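Local coordinates for heme utilization carrier protein (PDB 6U9J) that probably binds heme or its breakdown product anaerobilin in the cytosol and carries it during anaerobic heme utilization, at residues Thr25-Val30 with Leu120-Gly126; Glu53-Val57 with Gln146-Phe150; His79-Phe84 with His95-Glu99; Met114-Ile119 with Lys131-Arg136. All coordinates share one frame; numbering follows the deposited sequence.

In the fold
Three of the four contacts involve the six-stranded antiparallel sheet. Interaction 4 pairs two of its strands, 114-122 and 128-133, and the first runs on into interaction 1, where helix 26-31 packs on its far end; the centres of these two lie about 17 Å apart, joined by packing of Phe121 on Ile132. Interaction 2 ties helix 144-157 to the start of strand 56-62, about 10 Å from interaction 4 between centres, and Gln146 OE1 hydrogen-bonds Gly135 N, linking them. Interaction 3 lies in a three-stranded sheet that runs on into the second subunit, about 24 Å from interaction 4 between centres. A phosphate, probably from the crystallisation liquor, lies beside interactions 2 and 4.

Interaction 1. Residues Thr25-Val30 with Leu120-Gly126; sequences TLLEVV and LFFNKEG
Leu27 lies over the ring of Phe122, its CD1 3.9 Å from the ring centroid and only 10° off the ring normal, a CH-pi contact aimed almost at the middle of the face. CB stands over the same face near CE2, and with CG anti to the backbone N (chi1 179°) the chain slants across the ring and brings CD1 over its centre. The rim of the ring is taken by two other residues of the helix: Leu26 CG comes within 3.9 Å of Phe122 CE2, and Val30 CG2 within 4.0 Å of CZ. Leu120, two residues back on the strand, extends this apolar patch through its CD2, which meets both Leu26 CD2 and Val30 CG2. A single polar bond fastens the backbones, Leu27 N donating to Gly126 O (3.0 Å) in the carbonyl plane. That carbonyl is presented by a type I turn from Asn123 to Gly126, and the positive phi of Gly126 suits glycine. The turn packs on Thr25, whose CB lies 3.8 Å from Gly126 O. Thr25 is the N-cap of the helix, its OG1 accepting from Glu28 N at 3.1 Å. Helix 26-31 is thus seated by its first turn on the end of strand 114-122, with Val30 also reaching strand 103-111, Leu26 touching Ala128 of strand 128-133, and Val29 packing against helix 15-22.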
loop_
_atom_site.group_PDB
_atom_site.type_symbol
_atom_site.label_atom_id
_atom_site.label_comp_id
_atom_site.label_asym_id
_atom_site.label_seq_id
_atom_site.Cartn_x
_atom_site.Cartn_y
_atom_site.Cartn_z
ATOM N N THR A 25 -17.050 -11.195 8.963
ATOM C CA THR A 25 -16.330 -10.077 8.371
ATOM C C THR A 25 -15.747 -9.162 9.441
ATOM O O THR A 25 -16.259 -9.072 10.559
ATOM C CB THR A 25 -17.242 -9.258 7.454
ATOM O OG1 THR A 25 -18.189 -8.519 8.242
ATOM C CG2 THR A 25 -17.995 -10.182 6.504
ATOM N N LEU A 26 -14.670 -8.464 9.068
ATOM C CA LEU A 26 -14.092 -7.469 9.967
ATOM C C LEU A 26 -15.108 -6.396 10.338
ATOM O O LEU A 26 -15.122 -5.916 11.479
ATOM C CB LEU A 26 -12.852 -6.842 9.337
ATOM C CG LEU A 26 -12.134 -5.756 10.131
ATOM C CD1 LEU A 26 -11.549 -6.337 11.421
ATOM C CD2 LEU A 26 -11.034 -5.132 9.279
ATOM N N LEU A 27 -15.963 -5.994 9.393
ATOM C CA LEU A 27 -16.974 -4.992 9.728
ATOM C C LEU A 27 -17.901 -5.479 10.837
ATOM O O LEU A 27 -18.215 -4.727 11.767
ATOM C CB LEU A 27 -17.786 -4.606 8.489
ATOM C CG LEU A 27 -18.895 -3.579 8.746
ATOM C CD1 LEU A 27 -18.338 -2.301 9.377
ATOM C CD2 LEU A 27 -19.624 -3.263 7.453
ATOM N N GLU A 28 -18.363 -6.727 10.754
ATOM C CA GLU A 28 -19.253 -7.222 11.799
ATOM C C GLU A 28 -18.554 -7.265 13.154
ATOM O O GLU A 28 -19.172 -6.962 14.177
ATOM C CB GLU A 28 -19.804 -8.600 11.431
ATOM C CG GLU A 28 -21.024 -8.986 12.258
ATOM C CD GLU A 28 -22.225 -8.094 11.972
ATOM O OE1 GLU A 28 -22.994 -7.805 12.916
ATOM O OE2 GLU A 28 -22.393 -7.675 10.805
ATOM N N VAL A 29 -17.265 -7.610 13.180
ATOM C CA VAL A 29 -16.508 -7.545 14.431
ATOM C C VAL A 29 -16.454 -6.110 14.943
ATOM O O VAL A 29 -16.701 -5.839 16.122
ATOM C CB VAL A 29 -15.095 -8.115 14.234
ATOM C CG1 VAL A 29 -14.225 -7.857 15.477
ATOM C CG2 VAL A 29 -15.166 -9.594 13.904
ATOM N N VAL A 30 -16.133 -5.167 14.056
ATOM C CA VAL A 30 -15.984 -3.783 14.488
ATOM C C VAL A 30 -17.295 -3.244 15.050
ATOM O O VAL A 30 -17.298 -2.478 16.019
ATOM C CB VAL A 30 -15.454 -2.926 13.322
ATOM C CG1 VAL A 30 -15.675 -1.455 13.604
ATOM C CG2 VAL A 30 -13.965 -3.214 13.121
ATOM N N LEU A 120 -10.993 2.974 9.940
ATOM C CA LEU A 120 -10.998 1.865 8.995
ATOM C C LEU A 120 -11.963 2.192 7.871
ATOM O O LEU A 120 -13.107 2.585 8.124
ATOM C CB LEU A 120 -11.415 0.552 9.658
ATOM C CG LEU A 120 -10.292 -0.328 10.197
ATOM C CD1 LEU A 120 -9.390 0.478 11.112
ATOM C CD2 LEU A 120 -10.889 -1.511 10.938
ATOM N N PHE A 121 -11.504 2.014 6.638
ATOM C CA PHE A 121 -12.338 2.172 5.455
ATOM C C PHE A 121 -12.655 0.782 4.932
ATOM O O PHE A 121 -11.739 -0.007 4.687
ATOM C CB PHE A 121 -11.624 2.992 4.375
ATOM C CG PHE A 121 -11.254 4.390 4.806
ATOM C CD1 PHE A 121 -10.116 4.619 5.579
ATOM C CD2 PHE A 121 -12.028 5.480 4.430
ATOM C CE1 PHE A 121 -9.767 5.896 5.975
ATOM C CE2 PHE A 121 -11.689 6.754 4.809
ATOM C CZ PHE A 121 -10.557 6.976 5.591
ATOM N N PHE A 122 -13.939 0.478 4.771
ATOM C CA PHE A 122 -14.390 -0.857 4.387
ATOM C C PHE A 122 -14.897 -0.909 2.951
ATOM O O PHE A 122 -15.562 0.021 2.478
ATOM C CB PHE A 122 -15.526 -1.334 5.293
ATOM C CG PHE A 122 -15.118 -1.561 6.704
ATOM C CD1 PHE A 122 -15.179 -0.528 7.622
ATOM C CD2 PHE A 122 -14.668 -2.798 7.103
ATOM C CE1 PHE A 122 -14.801 -0.733 8.942
ATOM C CE2 PHE A 122 -14.286 -3.017 8.418
ATOM C CZ PHE A 122 -14.354 -1.975 9.335
ATOM N N ASN A 123 -14.641 -2.038 2.289
ATOM C CA ASN A 123 -15.237 -2.304 0.987
ATOM C C ASN A 123 -16.577 -3.016 1.176
ATOM O O ASN A 123 -17.028 -3.264 2.296
ATOM C CB ASN A 123 -14.274 -3.103 0.098
ATOM C CG ASN A 123 -13.911 -4.462 0.678
ATOM O OD1 ASN A 123 -14.699 -5.101 1.369
ATOM N ND2 ASN A 123 -12.697 -4.913 0.383
ATOM N N LYS A 124 -17.229 -3.355 0.065
ATOM C CA LYS A 124 -18.556 -3.949 0.150
ATOM C C LYS A 124 -18.549 -5.372 0.689
ATOM O O LYS A 124 -19.616 -5.879 1.047
ATOM C CB LYS A 124 -19.226 -3.926 -1.224
ATOM C CG LYS A 124 -18.626 -4.896 -2.226
ATOM C CD LYS A 124 -19.078 -4.548 -3.643
ATOM C CE LYS A 124 -18.924 -5.729 -4.586
ATOM N NZ LYS A 124 -17.507 -6.162 -4.730
ATOM N N GLU A 125 -17.395 -6.036 0.745
ATOM C CA GLU A 125 -17.308 -7.349 1.368
ATOM C C GLU A 125 -17.108 -7.258 2.873
ATOM O O GLU A 125 -17.015 -8.297 3.534
ATOM C CB GLU A 125 -16.162 -8.164 0.758
ATOM C CG GLU A 125 -16.048 -8.056 -0.766
ATOM C CD GLU A 125 -17.036 -8.947 -1.506
ATOM O OE1 GLU A 125 -16.890 -9.097 -2.739
ATOM O OE2 GLU A 125 -17.951 -9.502 -0.860
ATOM N N GLY A 126 -17.019 -6.048 3.422
ATOM C CA GLY A 126 -16.821 -5.893 4.850
ATOM C C GLY A 126 -15.398 -6.049 5.326
ATOM O O GLY A 126 -15.177 -6.216 6.531
#

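Interaction 2. Residues Glu53-Val57 with Gln146-Phe150; sequences EWGNV and QVSAF
Gln146, on helix 144-157, ties that helix to the turn leading into strand 56-62 of the six-stranded antiparallel sheet. Its NE2 donates to two backbone carbonyls on either side of Gly55: Asn56 O at 2.8 Å, and Trp54 O at 2.9 Å through a weak, more bent bond. The stronger bond is not aimed at a lone pair, since the donor stands 58° out of the Asn56 carbonyl plane. The side chain extends beyond CG, carrying the amide from the helix to the turn, and its OE1 accepts from Gly135 N; both ends of the amide are therefore satisfied, which should fix its rotation. Val57 CG1 packs beside the same amide.

Trp54 supplies the apolar half of the contact. Ala149 CB sits over one face of the indole, 3.9 Å from the centroid of the five-membered ring in a CH-pi contact, while CH2 at the far end of the indole reaches Phe150 CB. Leu134 and Ile119 also touch this tryptophan. The indole nitrogen is served by a water that accepts weakly from Trp54 NE1 and donates to Ala149 O (water to Ala149 O 2.9 Å).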
loop_
_atom_site.group_PDB
_atom_site.type_symbol
_atom_site.label_atom_id
_atom_site.label_comp_id
_atom_site.label_asym_id
_atom_site.label_seq_id
_atom_site.Cartn_x
_atom_site.Cartn_y
_atom_site.Cartn_z
ATOM N N GLU A 53 -6.213 17.675 8.608
ATOM C CA GLU A 53 -5.847 18.793 9.458
ATOM C C GLU A 53 -5.146 18.375 10.744
ATOM O O GLU A 53 -4.729 19.247 11.512
ATOM C CB GLU A 53 -7.095 19.603 9.807
ATOM C CG GLU A 53 -7.820 20.091 8.572
ATOM C CD GLU A 53 -8.993 20.983 8.900
ATOM O OE1 GLU A 53 -9.037 22.123 8.379
ATOM O OE2 GLU A 53 -9.866 20.541 9.673
ATOM N N TRP A 54 -4.983 17.072 10.982
ATOM C CA TRP A 54 -4.593 16.571 12.297
ATOM C C TRP A 54 -3.090 16.502 12.523
ATOM O O TRP A 54 -2.670 16.193 13.650
ATOM C CB TRP A 54 -5.176 15.176 12.508
ATOM C CG TRP A 54 -6.647 15.132 12.728
ATOM C CD1 TRP A 54 -7.509 16.192 12.800
ATOM C CD2 TRP A 54 -7.436 13.953 12.926
ATOM N NE1 TRP A 54 -8.789 15.740 13.020
ATOM C CE2 TRP A 54 -8.772 14.369 13.102
ATOM C CE3 TRP A 54 -7.141 12.581 12.972
ATOM C CZ2 TRP A 54 -9.814 13.463 13.324
ATOM C CZ3 TRP A 54 -8.177 11.681 13.181
ATOM C CH2 TRP A 54 -9.502 12.129 13.354
ATOM N N GLY A 55 -2.270 16.758 11.508
ATOM C CA GLY A 55 -0.836 16.556 11.661
ATOM C C GLY A 55 -0.370 15.173 11.242
ATOM O O GLY A 55 -0.979 14.547 10.370
ATOM N N ASN A 56 0.705 14.673 11.846
ATOM C CA ASN A 56 1.271 13.411 11.389
ATOM C C ASN A 56 0.413 12.234 11.837
ATOM O O ASN A 56 0.218 12.009 13.041
ATOM C CB ASN A 56 2.702 13.255 11.889
ATOM C CG ASN A 56 3.634 14.312 11.314
ATOM O OD1 ASN A 56 3.651 14.552 10.105
ATOM N ND2 ASN A 56 4.422 14.943 12.180
ATOM N N VAL A 57 -0.089 11.479 10.863
ATOM C CA VAL A 57 -0.814 10.240 11.102
ATOM C C VAL A 57 -0.105 9.122 10.340
ATOM O O VAL A 57 0.791 9.367 9.534
ATOM C CB VAL A 57 -2.296 10.344 10.687
ATOM C CG1 VAL A 57 -3.019 11.397 11.542
ATOM C CG2 VAL A 57 -2.441 10.669 9.193
ATOM N N GLN A 146 -4.347 15.025 18.992
ATOM C CA GLN A 146 -4.994 14.246 17.936
ATOM C C GLN A 146 -6.155 13.428 18.486
ATOM O O GLN A 146 -7.202 13.317 17.835
ATOM C CB GLN A 146 -3.991 13.313 17.270
ATOM C CG GLN A 146 -2.941 13.997 16.433
ATOM C CD GLN A 146 -2.360 13.061 15.395
ATOM O OE1 GLN A 146 -2.600 11.850 15.425
ATOM N NE2 GLN A 146 -1.609 13.621 14.454
ATOM N N VAL A 147 -5.978 12.829 19.667
ATOM C CA VAL A 147 -7.069 12.073 20.273
ATOM C C VAL A 147 -8.281 12.973 20.501
ATOM O O VAL A 147 -9.422 12.572 20.256
ATOM C CB VAL A 147 -6.588 11.413 21.579
ATOM C CG1 VAL A 147 -7.762 10.785 22.322
ATOM C CG2 VAL A 147 -5.506 10.377 21.265
ATOM N N SER A 148 -8.052 14.205 20.955
ATOM C CA SER A 148 -9.167 15.128 21.134
ATOM C C SER A 148 -9.873 15.414 19.808
ATOM O O SER A 148 -11.107 15.386 19.733
ATOM C CB SER A 148 -8.670 16.427 21.762
ATOM O OG SER A 148 -9.759 17.296 22.029
ATOM N N ALA A 149 -9.102 15.663 18.748
ATOM C CA ALA A 149 -9.704 15.930 17.442
ATOM C C ALA A 149 -10.446 14.705 16.910
ATOM O O ALA A 149 -11.526 14.822 16.316
ATOM C CB ALA A 149 -8.612 16.374 16.474
ATOM N N PHE A 150 -9.884 13.516 17.131
ATOM C CA PHE A 150 -10.557 12.274 16.771
ATOM C C PHE A 150 -11.900 12.153 17.492
ATOM O O PHE A 150 -12.915 11.792 16.885
ATOM C CB PHE A 150 -9.594 11.113 17.090
ATOM C CG PHE A 150 -10.149 9.730 16.907
ATOM C CD1 PHE A 150 -10.861 9.103 17.932
ATOM C CD2 PHE A 150 -9.854 8.999 15.766
ATOM C CE1 PHE A 150 -11.330 7.812 17.768
ATOM C CE2 PHE A 150 -10.319 7.703 15.607
ATOM C CZ PHE A 150 -11.051 7.111 16.607
HETATM O O HOH W 1 -11.742 16.900 14.359
#

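Interaction 3. Residues His79-Phe84 with His95-Glu99; sequences HRHGYF and HIKAE
Lys97 sets CG anti to its carbonyl carbon (chi1 -67°) and then extends, which lays the chain beside Tyr83, both side chains pointing the same way, with Lys97 CG 3.6 Å from Tyr83 CE1; the ammonium group goes on to Ala64 O of the second subunit. Within segment 79-84, Phe84 has CG anti to the backbone N (chi1 -175°), and its CD1 stands 3.4 Å above the centre of the His79 ring. Ala98 CB meets His79 CE1 and packs on Phe84 CB at 4.0 Å.

The strands form a beta meander: a type I' turn from Arg80 to Tyr83 joins strands 77-80 and 83-86, and the latter pairs with strand 92-96. Phe84 and Ile96 are an antiparallel hydrogen-bonded pair, Phe84 N to Ile96 O measuring 2.8 Å. His95 and Ile96 also pair antiparallel with a strand of the second subunit. Beyond them the chain turns at Lys97, and waters bridge the gap. One donates to Glu99 OE1, is hydrogen-bonded to His79 ND1 in the plane of the ring and donates weakly to Gly82 O; another links Gly82 O with Glu99 N. The other imidazole nitrogen, His79 NE2, is hydrogen-bonded to Asp45 OD1.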
loop_
_atom_site.group_PDB
_atom_site.type_symbol
_atom_site.label_atom_id
_atom_site.label_comp_id
_atom_site.label_asym_id
_atom_site.label_seq_id
_atom_site.Cartn_x
_atom_site.Cartn_y
_atom_site.Cartn_z
ATOM N N HIS A 79 -11.822 14.196 -6.523
ATOM C CA HIS A 79 -12.530 13.129 -7.215
ATOM C C HIS A 79 -12.512 13.374 -8.722
ATOM O O HIS A 79 -12.759 14.496 -9.172
ATOM C CB HIS A 79 -13.975 13.027 -6.725
ATOM C CG HIS A 79 -14.102 12.614 -5.288
ATOM N ND1 HIS A 79 -14.161 11.298 -4.900
ATOM C CD2 HIS A 79 -14.229 13.352 -4.162
ATOM C CE1 HIS A 79 -14.289 11.237 -3.581
ATOM N NE2 HIS A 79 -14.325 12.469 -3.111
ATOM N N ARG A 80 -12.240 12.320 -9.493
ATOM C CA ARG A 80 -12.287 12.398 -10.959
ATOM C C ARG A 80 -12.512 10.998 -11.512
ATOM O O ARG A 80 -11.717 10.091 -11.244
ATOM C CB ARG A 80 -10.995 13.006 -11.504
ATOM C CG ARG A 80 -11.092 13.529 -12.947
ATOM C CD ARG A 80 -9.696 13.826 -13.478
ATOM N NE ARG A 80 -9.690 14.026 -14.923
ATOM C CZ ARG A 80 -9.743 15.216 -15.509
ATOM N NH1 ARG A 80 -9.797 16.313 -14.768
ATOM N NH2 ARG A 80 -9.731 15.301 -16.839
ATOM N N HIS A 81 -13.603 10.815 -12.265
ATOM C CA HIS A 81 -13.882 9.558 -12.966
ATOM C C HIS A 81 -13.890 8.352 -12.031
ATOM O O HIS A 81 -13.409 7.270 -12.378
ATOM C CB HIS A 81 -12.881 9.328 -14.100
ATOM C CG HIS A 81 -13.051 10.264 -15.251
ATOM N ND1 HIS A 81 -14.279 10.521 -15.821
ATOM C CD2 HIS A 81 -12.150 10.997 -15.946
ATOM C CE1 HIS A 81 -14.128 11.382 -16.811
ATOM N NE2 HIS A 81 -12.847 11.686 -16.909
ATOM N N GLY A 82 -14.450 8.533 -10.837
ATOM C CA GLY A 82 -14.582 7.446 -9.894
ATOM C C GLY A 82 -13.405 7.241 -8.966
ATOM O O GLY A 82 -13.530 6.479 -7.997
ATOM N N TYR A 83 -12.269 7.878 -9.221
ATOM C CA TYR A 83 -11.126 7.793 -8.320
ATOM C C TYR A 83 -11.077 9.011 -7.412
ATOM O O TYR A 83 -11.430 10.125 -7.809
ATOM C CB TYR A 83 -9.811 7.722 -9.105
ATOM C CG TYR A 83 -9.475 6.375 -9.697
ATOM C CD1 TYR A 83 -9.153 5.297 -8.887
ATOM C CD2 TYR A 83 -9.466 6.190 -11.071
ATOM C CE1 TYR A 83 -8.833 4.065 -9.436
ATOM C CE2 TYR A 83 -9.152 4.967 -11.627
ATOM C CZ TYR A 83 -8.837 3.908 -10.804
ATOM O OH TYR A 83 -8.525 2.686 -11.356
ATOM N N PHE A 84 -10.603 8.800 -6.190
ATOM C CA PHE A 84 -10.155 9.891 -5.341
ATOM C C PHE A 84 -8.637 9.978 -5.475
ATOM O O PHE A 84 -7.914 9.059 -5.072
ATOM C CB PHE A 84 -10.592 9.659 -3.900
ATOM C CG PHE A 84 -10.284 10.792 -2.989
ATOM C CD1 PHE A 84 -10.917 12.014 -3.122
ATOM C CD2 PHE A 84 -9.368 10.624 -1.948
ATOM C CE1 PHE A 84 -10.633 13.060 -2.255
ATOM C CE2 PHE A 84 -9.083 11.663 -1.082
ATOM C CZ PHE A 84 -9.714 12.874 -1.216
ATOM N N HIS A 95 -4.199 6.792 -5.436
ATOM C CA HIS A 95 -5.622 6.937 -5.701
ATOM C C HIS A 95 -6.408 5.874 -4.953
ATOM O O HIS A 95 -5.923 4.764 -4.725
ATOM C CB HIS A 95 -5.930 6.840 -7.200
ATOM C CG HIS A 95 -4.800 7.276 -8.073
ATOM N ND1 HIS A 95 -4.571 8.595 -8.403
ATOM C CD2 HIS A 95 -3.803 6.564 -8.645
ATOM C CE1 HIS A 95 -3.494 8.672 -9.163
ATOM N NE2 HIS A 95 -3.008 7.455 -9.321
ATOM N N ILE A 96 -7.639 6.232 -4.596
ATOM C CA ILE A 96 -8.540 5.361 -3.850
ATOM C C ILE A 96 -9.848 5.262 -4.625
ATOM O O ILE A 96 -10.392 6.278 -5.058
ATOM C CB ILE A 96 -8.816 5.884 -2.427
ATOM C CG1 ILE A 96 -7.521 5.933 -1.613
ATOM C CG2 ILE A 96 -9.838 4.989 -1.719
ATOM C CD1 ILE A 96 -7.632 6.806 -0.380
ATOM N N LYS A 97 -10.346 4.038 -4.783
ATOM C CA LYS A 97 -11.681 3.865 -5.370
ATOM C C LYS A 97 -12.690 4.138 -4.255
ATOM O O LYS A 97 -13.285 3.235 -3.661
ATOM C CB LYS A 97 -11.842 2.473 -5.969
ATOM C CG LYS A 97 -10.954 2.224 -7.173
ATOM C CD LYS A 97 -11.106 0.809 -7.704
ATOM C CE LYS A 97 -10.079 0.548 -8.796
ATOM N NZ LYS A 97 -10.016 -0.895 -9.169
ATOM N N ALA A 98 -12.877 5.426 -3.963
ATOM C CA ALA A 98 -13.654 5.820 -2.789
ATOM C C ALA A 98 -15.131 5.472 -2.906
ATOM O O ALA A 98 -15.799 5.327 -1.882
ATOM C CB ALA A 98 -13.502 7.317 -2.531
ATOM N N GLU A 99 -15.674 5.349 -4.120
ATOM C CA GLU A 99 -17.056 4.898 -4.201
ATOM C C GLU A 99 -17.214 3.422 -3.906
ATOM O O GLU A 99 -18.351 2.952 -3.751
ATOM C CB GLU A 99 -17.627 5.193 -5.590
ATOM C CG GLU A 99 -17.311 6.585 -6.066
ATOM C CD GLU A 99 -17.808 7.653 -5.121
ATOM O OE1 GLU A 99 -17.104 8.672 -4.961
ATOM O OE2 GLU A 99 -18.910 7.484 -4.552
HETATM O O HOH W 2 -14.438 8.572 -5.808
HETATM O O HOH W 3 -14.566 4.474 -6.602
#

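Interaction 4. Residues Met114-Ile119 with Lys131-Arg136; sequences MDTASI and KIFLGR. With PO4 (phosphate ion), chain E.
A beta hairpin of strands 114-122 and 128-133 forms the middle of the six-stranded antiparallel sheet, and its open end is closed by an arginine. Ile119 and Ile132 are a hydrogen-bonded pair, bonded in both directions. Ile119 N lies 2.8 Å from Ile132 O. Ile132 N lies 2.9 Å from Ile119 O. Ser118 and Phe133 form the adjoining non-hydrogen-bonded pair on the other face, where Ser118 CB rests 3.7 Å from Phe133 CE2. Leu134 N then donates to Ala117 O, while Leu134 CD1 packs on Ala117 CB.

Past Leu134 the strands part, and Arg136 spans the gap with a chain extended from CG to NE. Its NH1 donates to Asp115 O at 2.8 Å, tilted 22° from the carbonyl plane, and NH2 adds a weak bond to the same oxygen. Met114 lays SD over one face of the guanidinium near its rim, 4.0 Å above the plane, and the bend at chi3 (51°) turns CE over that group as well; Thr116 CG2 comes in at the edge. NH2 is also bonded to Arg140 O. A phosphate ion, also held by Ser71 OG, receives weak bonds from Arg136 N.

Strand 103-111 flanks strand 114-122 and strand 56-62 flanks strand 128-133, while helix 144-157 packs on Ala117 and Leu134 and helix 44-51 on Ile119.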
loop_
_atom_site.group_PDB
_atom_site.type_symbol
_atom_site.label_atom_id
_atom_site.label_comp_id
_atom_site.label_asym_id
_atom_site.label_seq_id
_atom_site.Cartn_x
_atom_site.Cartn_y
_atom_site.Cartn_z
ATOM N N MET A 114 -1.602 -1.326 24.417
ATOM C CA MET A 114 -1.365 0.002 23.876
ATOM C C MET A 114 -2.713 0.630 23.523
ATOM O O MET A 114 -3.491 0.034 22.775
ATOM C CB MET A 114 -0.482 -0.113 22.638
ATOM C CG MET A 114 0.424 1.039 22.345
ATOM S SD MET A 114 1.763 0.372 21.343
ATOM C CE MET A 114 0.823 -0.469 20.069
ATOM N N ASP A 115 -2.993 1.822 24.058
ATOM C CA ASP A 115 -4.130 2.591 23.553
ATOM C C ASP A 115 -3.929 2.861 22.066
ATOM O O ASP A 115 -2.841 3.259 21.643
ATOM C CB ASP A 115 -4.268 3.929 24.289
ATOM C CG ASP A 115 -5.063 3.835 25.592
ATOM O OD1 ASP A 115 -5.464 2.724 25.996
ATOM O OD2 ASP A 115 -5.279 4.908 26.202
ATOM N N THR A 116 -4.980 2.649 21.272
ATOM C CA THR A 116 -4.945 2.907 19.832
ATOM C C THR A 116 -6.220 3.606 19.409
ATOM O O THR A 116 -7.280 3.420 20.009
ATOM C CB THR A 116 -4.832 1.635 18.980
ATOM O OG1 THR A 116 -6.064 0.907 19.051
ATOM C CG2 THR A 116 -3.649 0.757 19.404
ATOM N N ALA A 117 -6.124 4.389 18.339
ATOM C CA ALA A 117 -7.277 5.073 17.782
ATOM C C ALA A 117 -7.111 5.018 16.278
ATOM O O ALA A 117 -6.067 5.426 15.766
ATOM C CB ALA A 117 -7.369 6.526 18.255
ATOM N N SER A 118 -8.096 4.452 15.595
ATOM C CA SER A 118 -7.936 4.173 14.177
ATOM C C SER A 118 -9.202 4.506 13.407
ATOM O O SER A 118 -10.308 4.552 13.951
ATOM C CB SER A 118 -7.581 2.697 13.944
ATOM O OG SER A 118 -8.616 1.847 14.389
ATOM N N ILE A 119 -9.013 4.741 12.106
ATOM C CA ILE A 119 -10.099 4.882 11.142
ATOM C C ILE A 119 -9.946 3.771 10.119
ATOM O O ILE A 119 -8.879 3.632 9.519
ATOM C CB ILE A 119 -10.063 6.255 10.467
ATOM C CG1 ILE A 119 -10.156 7.344 11.522
ATOM C CG2 ILE A 119 -11.180 6.394 9.407
ATOM C CD1 ILE A 119 -9.834 8.710 11.006
ATOM N N LYS A 131 -6.409 1.825 6.271
ATOM C CA LYS A 131 -6.470 2.168 7.686
ATOM C C LYS A 131 -5.653 3.425 7.939
ATOM O O LYS A 131 -4.609 3.630 7.316
ATOM C CB LYS A 131 -5.930 1.024 8.577
ATOM C CG LYS A 131 -6.702 -0.286 8.460
ATOM C CD LYS A 131 -6.237 -1.302 9.498
ATOM C CE LYS A 131 -6.958 -2.629 9.342
ATOM N NZ LYS A 131 -6.592 -3.558 10.465
ATOM N N ILE A 132 -6.131 4.277 8.838
ATOM C CA ILE A 132 -5.358 5.409 9.341
ATOM C C ILE A 132 -5.286 5.288 10.853
ATOM O O ILE A 132 -6.319 5.117 11.507
ATOM C CB ILE A 132 -5.977 6.758 8.946
ATOM C CG1 ILE A 132 -6.049 6.891 7.422
ATOM C CG2 ILE A 132 -5.159 7.908 9.527
ATOM C CD1 ILE A 132 -6.860 8.092 6.982
ATOM N N PHE A 133 -4.076 5.386 11.405
ATOM C CA PHE A 133 -3.841 5.316 12.842
ATOM C C PHE A 133 -3.324 6.651 13.354
ATOM O O PHE A 133 -2.514 7.299 12.696
ATOM C CB PHE A 133 -2.814 4.228 13.179
ATOM C CG PHE A 133 -3.310 2.843 12.945
ATOM C CD1 PHE A 133 -3.165 2.242 11.705
ATOM C CD2 PHE A 133 -3.909 2.126 13.976
ATOM C CE1 PHE A 133 -3.627 0.951 11.487
ATOM C CE2 PHE A 133 -4.372 0.832 13.765
ATOM C CZ PHE A 133 -4.233 0.246 12.521
ATOM N N LEU A 134 -3.735 7.036 14.561
ATOM C CA LEU A 134 -3.240 8.285 15.119
ATOM C C LEU A 134 -1.751 8.195 15.416
ATOM O O LEU A 134 -1.212 7.115 15.671
ATOM C CB LEU A 134 -3.980 8.639 16.401
ATOM C CG LEU A 134 -5.387 9.180 16.256
ATOM C CD1 LEU A 134 -5.813 9.843 17.562
ATOM C CD2 LEU A 134 -5.483 10.163 15.109
ATOM N N GLY A 135 -1.089 9.362 15.391
ATOM C CA GLY A 135 0.341 9.429 15.626
ATOM C C GLY A 135 0.727 9.312 17.092
ATOM O O GLY A 135 -0.096 9.357 18.004
ATOM N N ARG A 136 2.028 9.160 17.314
ATOM C CA ARG A 136 2.553 8.902 18.647
ATOM C C ARG A 136 3.760 9.787 18.914
ATOM O O ARG A 136 4.348 10.370 17.997
ATOM C CB ARG A 136 2.932 7.427 18.821
ATOM C CG ARG A 136 1.726 6.496 18.799
ATOM C CD ARG A 136 2.098 5.050 19.045
ATOM N NE ARG A 136 0.936 4.191 18.863
ATOM C CZ ARG A 136 0.121 3.812 19.843
ATOM N NH1 ARG A 136 -0.926 3.041 19.569
ATOM N NH2 ARG A 136 0.344 4.210 21.094
HETATM P P PO4 E . 3.746 8.850 13.925
HETATM O O1 PO4 E . 2.786 8.998 12.757
HETATM O O2 PO4 E . 5.113 8.457 13.409
HETATM O O3 PO4 E . 3.843 10.160 14.675
HETATM O O4 PO4 E . 3.261 7.777 14.872
#